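Local coordinates for DNA polymerase III, beta subunit (Thermotoga maritima, PDB 1VPK), which probably tethers DNA polymerases and other proteins to DNA and so confers processivity, forming a ring-shaped head-to-tail homodimer around the DNA, at residues A[20-25]-A[89-94]; A[26-31]-A[210-215]; A[40-45]-A[57-62]; A[63-68]-A[239-244]. All coordinates share one frame; numbering follows the deposited sequence. Where two conformers were deposited one is given.

Interaction 1: residues A[20-25]-A[89-94]; sequences LELKDK and KMVKVL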
# COMPACT_ATOMS: atom_id res chain seq x y z
N LEU A 20 16.89 2.45 20.83
CA LEU A 20 16.85 3.51 19.83
C LEU A 20 18.18 3.64 19.05
O LEU A 20 18.17 3.77 17.80
CB LEU A 20 16.46 4.82 20.53
CG LEU A 20 16.23 5.98 19.58
CD1 LEU A 20 15.05 5.69 18.60
CD2 LEU A 20 15.97 7.23 20.41
N GLU A 21 19.31 3.56 19.77
CA GLU A 21 20.65 3.59 19.13
C GLU A 21 20.89 2.40 18.21
O GLU A 21 21.36 2.58 17.08
CB GLU A 21 21.74 3.64 20.18
CG GLU A 21 23.17 3.57 19.65
CD GLU A 21 23.61 4.75 18.78
OE1 GLU A 21 22.93 5.80 18.68
OE2 GLU A 21 24.73 4.65 18.24
N LEU A 22 20.61 1.19 18.70
CA LEU A 22 20.78 0.01 17.91
C LEU A 22 19.91 0.07 16.68
O LEU A 22 20.35 -0.31 15.60
CB LEU A 22 20.44 -1.26 18.75
CG LEU A 22 20.72 -2.60 18.09
CD1 LEU A 22 22.23 -2.78 17.79
CD2 LEU A 22 20.19 -3.77 18.97
N LYS A 23 18.64 0.41 16.86
CA LYS A 23 17.70 0.56 15.75
C LYS A 23 18.18 1.55 14.68
O LYS A 23 18.14 1.28 13.47
CB LYS A 23 16.36 1.03 16.31
CG LYS A 23 15.21 0.99 15.31
CD LYS A 23 13.84 1.19 16.04
CE LYS A 23 13.69 2.58 16.68
NZ LYS A 23 12.31 2.82 17.30
N ASP A 24 18.58 2.74 15.13
CA ASP A 24 19.12 3.80 14.26
C ASP A 24 20.34 3.33 13.45
O ASP A 24 20.41 3.52 12.23
CB ASP A 24 19.46 5.03 15.12
CG ASP A 24 18.21 5.70 15.71
OD1 ASP A 24 17.10 5.12 15.61
OD2 ASP A 24 18.35 6.81 16.28
N LYS A 25 21.31 2.69 14.10
CA LYS A 25 22.52 2.23 13.37
C LYS A 25 22.30 1.06 12.40
O LYS A 25 22.90 1.02 11.32
CB LYS A 25 23.66 1.93 14.37
CG LYS A 25 24.06 3.18 15.18
CD LYS A 25 24.86 4.17 14.26
CE LYS A 25 25.00 5.59 14.80
NZ LYS A 25 25.56 5.81 16.13
N LYS A 89 14.08 -6.45 10.91
CA LYS A 89 12.72 -6.66 11.46
C LYS A 89 12.71 -6.71 12.99
O LYS A 89 11.83 -6.14 13.64
CB LYS A 89 12.08 -7.92 10.87
CG LYS A 89 11.83 -7.77 9.36
CD LYS A 89 11.01 -8.91 8.79
CE LYS A 89 10.80 -8.77 7.28
NZ LYS A 89 9.61 -9.57 6.83
N MET A 90 13.72 -7.37 13.54
CA MET A 90 13.81 -7.59 14.94
C MET A 90 13.96 -6.29 15.72
O MET A 90 13.25 -6.08 16.75
CB MET A 90 15.02 -8.44 15.24
CG MET A 90 15.26 -8.52 16.67
SD MET A 90 16.87 -9.01 17.10
CE MET A 90 17.73 -7.49 16.80
N VAL A 91 14.89 -5.44 15.27
CA VAL A 91 15.21 -4.24 16.05
C VAL A 91 14.06 -3.28 16.11
O VAL A 91 13.96 -2.54 17.10
CB VAL A 91 16.50 -3.45 15.61
CG1 VAL A 91 17.65 -4.37 15.64
CG2 VAL A 91 16.32 -2.78 14.25
N LYS A 92 13.24 -3.28 15.06
CA LYS A 92 12.06 -2.40 14.99
C LYS A 92 10.96 -2.78 15.97
O LYS A 92 10.06 -2.00 16.21
CB LYS A 92 11.53 -2.26 13.55
CG LYS A 92 12.60 -1.56 12.63
CD LYS A 92 12.17 -1.42 11.15
CE LYS A 92 13.41 -1.53 10.23
NZ LYS A 92 13.27 -0.89 8.85
N VAL A 93 11.03 -3.98 16.55
CA VAL A 93 10.01 -4.41 17.52
C VAL A 93 10.52 -4.69 18.95
O VAL A 93 9.73 -5.09 19.80
CB VAL A 93 9.22 -5.67 16.99
CG1 VAL A 93 8.52 -5.35 15.65
CG2 VAL A 93 10.14 -6.86 16.82
N LEU A 94 11.81 -4.51 19.23
CA LEU A 94 12.31 -4.67 20.59
C LEU A 94 11.50 -3.70 21.47
O LEU A 94 11.34 -2.57 21.10
CB LEU A 94 13.82 -4.37 20.68
CG LEU A 94 14.67 -5.38 19.86
CD1 LEU A 94 16.13 -4.96 19.87
CD2 LEU A 94 14.51 -6.82 20.37

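Interaction 2: residues A[26-31]-A[210-215]; sequences ITIASK and MKEVQN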
# COMPACT_ATOMS: atom_id res chain seq x y z
N ILE A 26 21.43 0.12 12.78
CA ILE A 26 21.01 -0.94 11.88
C ILE A 26 20.31 -0.36 10.65
O ILE A 26 20.62 -0.73 9.53
CB ILE A 26 20.12 -1.97 12.62
CG1 ILE A 26 20.96 -2.77 13.62
CG2 ILE A 26 19.32 -2.84 11.64
CD1 ILE A 26 21.88 -3.71 13.02
N THR A 27 19.35 0.54 10.89
CA THR A 27 18.59 1.18 9.83
C THR A 27 19.49 1.92 8.87
O THR A 27 19.35 1.82 7.64
CB THR A 27 17.54 2.16 10.44
OG1 THR A 27 16.64 1.40 11.24
CG2 THR A 27 16.73 2.84 9.39
N ILE A 28 20.44 2.66 9.43
CA ILE A 28 21.35 3.44 8.63
C ILE A 28 22.21 2.60 7.70
O ILE A 28 22.43 2.99 6.54
CB ILE A 28 22.26 4.31 9.50
CG1 ILE A 28 21.42 5.44 10.02
CG2 ILE A 28 23.48 4.87 8.68
CD1 ILE A 28 22.04 6.24 11.15
N ALA A 29 22.72 1.50 8.21
CA ALA A 29 23.53 0.56 7.43
C ALA A 29 22.77 -0.30 6.43
O ALA A 29 23.39 -0.81 5.49
CB ALA A 29 24.32 -0.35 8.38
N SER A 30 21.46 -0.42 6.60
CA SER A 30 20.68 -1.44 5.94
C SER A 30 20.65 -1.36 4.42
O SER A 30 20.55 -2.38 3.80
CB SER A 30 19.24 -1.49 6.46
OG SER A 30 18.60 -0.29 6.20
N LYS A 31 20.77 -0.16 3.84
CA LYS A 31 20.63 -0.06 2.40
C LYS A 31 21.96 -0.27 1.64
O LYS A 31 22.03 -0.15 0.41
CB LYS A 31 19.90 1.23 2.00
CG LYS A 31 18.43 1.25 2.44
CD LYS A 31 17.62 2.14 1.54
CE LYS A 31 16.08 2.03 1.71
NZ LYS A 31 15.46 2.82 0.52
N MET A 210 23.20 5.88 -4.01
CA MET A 210 22.39 7.05 -3.72
C MET A 210 21.22 6.86 -2.79
O MET A 210 20.91 7.75 -2.00
CB MET A 210 21.93 7.68 -5.05
CG MET A 210 23.08 8.31 -5.81
SD MET A 210 23.92 9.62 -4.90
CE MET A 210 22.66 10.88 -4.63
N LYS A 211 20.60 5.68 -2.84
CA LYS A 211 19.59 5.27 -1.89
C LYS A 211 20.16 5.09 -0.47
O LYS A 211 19.49 5.35 0.55
CB LYS A 211 18.90 4.01 -2.39
CG LYS A 211 18.01 4.31 -3.63
CD LYS A 211 17.21 3.09 -4.09
CE LYS A 211 16.45 3.24 -5.48
NZ LYS A 211 16.36 1.86 -6.17
N GLU A 212 21.42 4.67 -0.39
CA GLU A 212 22.07 4.62 0.90
C GLU A 212 22.37 6.05 1.35
O GLU A 212 22.20 6.36 2.51
CB GLU A 212 23.32 3.72 0.88
CG GLU A 212 24.12 3.73 2.17
CD GLU A 212 23.34 3.37 3.45
OE1 GLU A 212 22.23 2.77 3.44
OE2 GLU A 212 23.90 3.64 4.52
N VAL A 213 22.78 6.93 0.44
CA VAL A 213 23.03 8.34 0.80
C VAL A 213 21.77 8.93 1.44
O VAL A 213 21.84 9.50 2.55
CB VAL A 213 23.50 9.17 -0.43
CG1 VAL A 213 23.49 10.65 -0.15
CG2 VAL A 213 24.93 8.76 -0.80
N GLN A 214 20.63 8.70 0.78
CA GLN A 214 19.36 9.20 1.23
C GLN A 214 19.02 8.61 2.60
O GLN A 214 18.48 9.29 3.49
CB GLN A 214 18.26 8.77 0.27
CG GLN A 214 17.99 9.64 -0.89
CD GLN A 214 16.60 9.34 -1.43
OE1 GLN A 214 16.31 8.20 -1.84
NE2 GLN A 214 15.72 10.33 -1.40
N ASN A 215 19.30 7.32 2.77
CA ASN A 215 19.02 6.61 4.01
C ASN A 215 19.81 7.24 5.17
O ASN A 215 19.29 7.46 6.27
CB ASN A 215 19.42 5.14 3.84
CG ASN A 215 19.02 4.30 5.00
OD1 ASN A 215 17.87 4.34 5.44
ND2 ASN A 215 19.95 3.50 5.49
O HOH W 1 16.99 5.47 0.77

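Interaction 3: residues A[40-45]-A[57-62]; sequences PILAGF and CATDLE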
# COMPACT_ATOMS: atom_id res chain seq x y z
N PRO A 40 25.61 -14.45 0.18
CA PRO A 40 24.66 -14.40 1.28
C PRO A 40 25.26 -13.72 2.52
O PRO A 40 24.57 -13.06 3.27
CB PRO A 40 24.40 -15.89 1.55
CG PRO A 40 24.54 -16.51 0.27
CD PRO A 40 25.66 -15.79 -0.42
N ILE A 41 26.55 -13.90 2.73
CA ILE A 41 27.31 -13.19 3.72
C ILE A 41 27.18 -11.67 3.63
O ILE A 41 27.05 -10.98 4.66
CB ILE A 41 28.81 -13.58 3.61
CG1 ILE A 41 29.63 -12.76 4.60
CG2 ILE A 41 29.36 -13.33 2.23
CD1 ILE A 41 30.75 -13.55 5.17
N LEU A 42 27.19 -11.14 2.40
CA LEU A 42 27.00 -9.72 2.17
C LEU A 42 25.54 -9.24 2.27
O LEU A 42 25.30 -8.02 2.24
CB LEU A 42 27.61 -9.29 0.86
CG LEU A 42 29.12 -9.59 0.73
CD1 LEU A 42 29.71 -8.88 -0.48
CD2 LEU A 42 29.88 -9.16 1.94
N ALA A 43 24.61 -10.17 2.46
CA ALA A 43 23.23 -9.82 2.75
C ALA A 43 23.04 -9.75 4.27
O ALA A 43 21.91 -9.54 4.77
CB ALA A 43 22.27 -10.85 2.08
N GLY A 44 24.16 -9.91 5.02
CA GLY A 44 24.17 -9.74 6.46
C GLY A 44 24.98 -8.54 6.95
O GLY A 44 25.82 -7.98 6.20
N PHE A 45 24.71 -8.13 8.21
CA PHE A 45 25.49 -7.11 8.90
C PHE A 45 26.69 -7.74 9.57
O PHE A 45 26.56 -8.77 10.27
CB PHE A 45 24.68 -6.43 10.03
CG PHE A 45 23.49 -5.70 9.54
CD1 PHE A 45 23.64 -4.44 8.99
CD2 PHE A 45 22.24 -6.24 9.68
CE1 PHE A 45 22.53 -3.73 8.54
CE2 PHE A 45 21.11 -5.54 9.21
CZ PHE A 45 21.27 -4.30 8.61
N CYS A 57 28.55 -3.05 10.34
CA CYS A 57 28.88 -2.76 8.93
C CYS A 57 27.98 -3.48 7.93
O CYS A 57 27.39 -4.54 8.23
CB CYS A 57 30.32 -3.13 8.63
SG CYS A 57 31.54 -2.38 9.74
N ALA A 58 27.88 -2.91 6.74
CA ALA A 58 27.21 -3.59 5.62
C ALA A 58 27.92 -3.16 4.35
O ALA A 58 28.40 -2.01 4.25
CB ALA A 58 25.81 -3.18 5.57
N THR A 59 28.02 -4.07 3.39
CA THR A 59 28.52 -3.72 2.08
C THR A 59 27.95 -4.66 1.04
O THR A 59 27.66 -5.83 1.33
CB THR A 59 30.05 -3.77 2.05
OG1 THR A 59 30.52 -3.21 0.81
CG2 THR A 59 30.60 -5.22 2.15
N ASP A 60 27.88 -4.16 -0.17
CA ASP A 60 27.73 -4.97 -1.37
C ASP A 60 28.93 -4.88 -2.29
O ASP A 60 28.84 -5.21 -3.44
CB ASP A 60 26.49 -4.52 -2.13
CG ASP A 60 26.59 -3.09 -2.64
OD1 ASP A 60 27.68 -2.49 -2.62
OD2 ASP A 60 25.54 -2.57 -3.07
N LEU A 61 30.07 -4.46 -1.77
CA LEU A 61 31.30 -4.29 -2.54
C LEU A 61 31.37 -3.03 -3.42
O LEU A 61 32.45 -2.68 -3.93
CB LEU A 61 31.65 -5.54 -3.39
CG LEU A 61 31.72 -6.91 -2.67
CD1 LEU A 61 32.30 -7.90 -3.59
CD2 LEU A 61 32.56 -6.83 -1.42
N GLU A 62 30.25 -2.34 -3.61
CA GLU A 62 30.28 -1.02 -4.27
C GLU A 62 30.04 0.09 -3.24
O GLU A 62 30.72 1.11 -3.30
CB GLU A 62 29.23 -0.95 -5.40
CG GLU A 62 28.92 0.49 -5.86
CD GLU A 62 27.88 0.54 -6.97
OE1 GLU A 62 26.67 0.28 -6.66
OE2 GLU A 62 28.30 0.85 -8.13
O HOH W 2 26.82 -6.54 4.10

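Interaction 4: residues A[63-68]-A[239-244]; sequences TGVKAT and NDVETV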
# COMPACT_ATOMS: atom_id res chain seq x y z
N THR A 63 29.08 -0.12 -2.32
CA THR A 63 28.86 0.77 -1.17
C THR A 63 29.23 0.02 0.14
O THR A 63 28.90 -1.17 0.28
CB THR A 63 27.35 1.23 -1.10
OG1 THR A 63 26.90 1.76 -2.35
CG2 THR A 63 27.11 2.27 0.06
N GLY A 64 29.92 0.67 1.06
CA GLY A 64 30.24 0.13 2.37
C GLY A 64 29.91 1.14 3.45
O GLY A 64 30.12 2.38 3.26
N VAL A 65 29.37 0.65 4.56
CA VAL A 65 28.99 1.51 5.67
C VAL A 65 29.59 0.93 6.91
O VAL A 65 29.45 -0.28 7.14
CB VAL A 65 27.50 1.52 5.90
CG1 VAL A 65 27.16 2.40 7.16
CG2 VAL A 65 26.78 2.05 4.70
N LYS A 66 30.27 1.76 7.69
CA LYS A 66 30.83 1.38 8.99
C LYS A 66 30.22 2.36 10.00
O LYS A 66 30.53 3.56 9.98
CB LYS A 66 32.35 1.49 8.97
CG LYS A 66 33.03 0.95 10.23
CD LYS A 66 34.56 1.10 10.20
CE LYS A 66 35.17 0.35 11.35
NZ LYS A 66 36.68 0.37 11.37
N ALA A 67 29.31 1.84 10.83
CA ALA A 67 28.60 2.60 11.83
C ALA A 67 29.16 2.28 13.21
O ALA A 67 29.22 1.09 13.66
CB ALA A 67 27.13 2.24 11.76
N THR A 68 29.60 3.32 13.91
CA THR A 68 30.04 3.18 15.29
C THR A 68 28.80 3.27 16.20
O THR A 68 28.01 4.22 16.11
CB THR A 68 31.12 4.20 15.59
OG1 THR A 68 32.22 3.96 14.70
CG2 THR A 68 31.62 4.09 17.02
N ASN A 239 29.36 12.06 12.21
CA ASN A 239 30.02 11.79 13.48
C ASN A 239 30.35 10.29 13.68
O ASN A 239 31.50 9.94 13.96
CB ASN A 239 29.03 12.24 14.58
CG ASN A 239 29.65 12.39 15.93
OD1 ASN A 239 30.72 13.01 16.08
ND2 ASN A 239 28.95 11.88 16.95
N ASP A 240 29.35 9.45 13.44
CA ASP A 240 29.31 8.03 13.88
C ASP A 240 29.29 7.03 12.72
O ASP A 240 29.38 5.83 12.97
CB ASP A 240 28.00 7.76 14.63
CG ASP A 240 27.96 8.29 15.99
OD1 ASP A 240 29.00 8.71 16.56
OD2 ASP A 240 26.82 8.30 16.52
N VAL A 241 29.12 7.52 11.49
CA VAL A 241 28.84 6.71 10.32
C VAL A 241 29.72 7.11 9.15
O VAL A 241 29.67 8.24 8.66
CB VAL A 241 27.31 6.73 9.92
CG1 VAL A 241 27.01 5.70 8.82
CG2 VAL A 241 26.46 6.41 11.12
N GLU A 242 30.54 6.15 8.69
CA GLU A 242 31.31 6.31 7.46
C GLU A 242 30.69 5.50 6.36
O GLU A 242 30.55 4.27 6.46
CB GLU A 242 32.74 5.85 7.65
CG GLU A 242 33.54 6.74 8.57
CD GLU A 242 33.99 8.06 7.92
OE1 GLU A 242 34.22 8.11 6.67
OE2 GLU A 242 34.12 9.05 8.67
N THR A 243 30.31 6.20 5.28
CA THR A 243 29.81 5.56 4.09
C THR A 243 30.79 5.84 2.96
O THR A 243 31.14 6.98 2.74
CB THR A 243 28.40 6.08 3.75
OG1 THR A 243 27.51 5.77 4.83
CG2 THR A 243 27.87 5.46 2.48
N VAL A 244 31.19 4.80 2.23
CA VAL A 244 32.14 4.92 1.14
C VAL A 244 31.56 4.22 -0.06
O VAL A 244 31.00 3.12 0.04
CB VAL A 244 33.57 4.41 1.47
CG1 VAL A 244 33.58 2.87 1.69
CG2 VAL A 244 34.53 4.78 0.37
O HOH W 3 32.36 4.57 11.88

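Interaction 1: residues A[20-25]-A[89-94]
L22 and K23 on helix 19-29 pack against V91, K92 and L94 of segment 89-94, which lies on and after helix 87-91, in an apolar contact within the N-terminal domain of the clamp. It illustrates how the methylenes of a lysine can serve as an apolar surface. The backbones come closest at K23 and V91, where the CA atoms are 5.4 Å apart. V91 CG2, held between its own backbone N and carbonyl carbon, lies 3.9 Å from K23 CA. K23 CG, anti to the backbone N (chi1 -170°), is set 4.1 Å from the same methyl, V91 CG2. Further along the side chain, K23 CD is 3.9 Å from V91 O and 4.1 Å from K92 CA, both van der Waals approaches. L22 adds a second apolar patch, its CD2 meeting V91 CG1 at 4.2 Å and L94 CD1 at 4.3 Å. An alanine in place of K23 would probably leave V91 O and K92 CA without their aliphatic cover, although the touch of V91 CG2 on the K23 backbone would remain. L22 and L94 both reach T99 on strand 98-104, and L94 continues with M90 onto I110 of strand 107-112 and F117 of strand 115-120. K89 and V93 pack on V283 and R280, respectively, of the second subunit.

Interaction 2: residues A[26-31]-A[210-215]
The N215 amide and the E212 carboxylate are the two flat groups that meet segment 26-31. K31 lies over one face of the N215 amide, its CG 4.0 Å from N215 CG, while ND2 points its N-H at T27 O within the amide plane: a bond of 2.8 Å and 179°. The same nitrogen also gives a bond to E212 OE1 at 3.2 Å, met on the syn side but 34° out of the carboxylate plane. I28 O sits in front of the two carboxylate oxygens, 2.6 Å from E212 OE2, and K31 N makes a weak bond to E212 OE1. V65 touches this carboxylate as well. Here the N-terminal and central domains of the sliding clamp meet through one helix from each, side chains of helix 207-218 meeting the T27 and I28 carbonyls. T27 O is gripped by three donors, since S30 OG (2.7 Å) and S30 N join N215 ND2. K31 CG is anti to the carbonyl carbon (chi1 -68°), and the chain beyond is extended, with CD 3.8 Å from K211 O. A water accepts from K31 NZ at 3.1 Å and donates to K211 O at 2.5 Å.

Interaction 3: residues A[40-45]-A[57-62]
F45 CA makes a CA-H...O contact with C57 O at 3.3 Å, whereas at the open end of this hairpin of strands 44-50 and 53-59 L42 O and T59 O face each other as two acceptors and a water enters between the backbones. L42 carries much of the side-chain contact. Its CD1 is 3.6 Å from L61 CG, the two leucines crossing at about a right angle, and its CD2 lies 4.0 Å from T59 CG2, here with the side chains side by side and pointing the same way. T59 OG1 is anti to its backbone N (chi1 -171°), which leaves CG2 for the leucine. That hydroxyl accepts from L61 N at 2.9 Å in an ST turn, and is bonded to T63 O as well; D60 OD1 closes an Asx turn with E62 N, while D60 OD2 is salt-bridged to K208. An alanine in place of L42 would probably open a gap beside L61 and T59 CG2 and let the L61 side chain turn more freely. F45 meets C57 O at the edge of its ring, and F45 CD1 is 4.2 Å from A58 CB, which approaches the ring obliquely; the ring also packs against I26 and A29 of helix 19-29. The water accepts from T59 N at 2.8 Å, and with L42 O (2.8 Å) and G44 O (2.7 Å) among its acceptors it has more acceptors within reach than protons: solvent, shared among several carbonyls, replaces direct strand pairing here.

Interaction 4: residues A[63-68]-A[239-244]
G64 and V244 begin an antiparallel strand pairing that runs one sheet from the N-terminal into the central domain of the sliding clamp, strand 63-68 lying beside strand 241-246. It is a worked case of domains joined by backbone bonds: the axes of 63-68 and 241-244 approach to 4.7 Å, their N-to-C directions 173° apart. G64 and V244 form one hydrogen-bonded pair, G64 N giving to V244 O at 2.9 Å and V244 N giving back to G64 O. K66 and E242 form the next, with K66 N to E242 O at 2.8 Å, and T68 N extends the series to D240 O at 2.7 Å. Between them, in the non-hydrogen-bonded pairs V65 with T243 and A67 with V241, side chains share the face that packs on the helices. V65 CG1 meets V241 CG1 at 3.7 Å, and V65 CG2, anti to its carbonyl carbon, comes within 3.8 Å of T243 OG1, these two side chains standing side by side. E212 of helix 207-218 lies against T63 and T243, while A29 and I28 of helix 19-29 touch V65 and V241, respectively. The opposite face carries K66, E242 and V244: K66 stretches out to a cation-pi contact with Y55, and E242 OE1 is bonded to S237. The charge of D240 is met by K25. At the far end a water gives a hydrogen bond to K66 O at 2.8 Å, bonds with T68 OG1 at 2.9 Å, and reaches D240 O weakly.

Overall arrangement
From the N terminus, two loops open in turn: segment 20-25 of helix 19-29 closes with 89-94 in interaction 1, and segment 26-31, which starts on the same helix, closes much later with 210-215 in interaction 2. Interaction 3 is a short hairpin closure lying within both of these loops, and interaction 4 opens directly after it, at 63-68, to close only at 239-244. Interactions 1, 2 and 4 all cross one another along the chain, whereas 3 and 4 follow in series as neighbours in one sheet. Interactions 1 and 3 stay inside the N-terminal domain; 2 and 4 tie it to the central domain, by helix and by sheet. K25 links interactions 1 and 4.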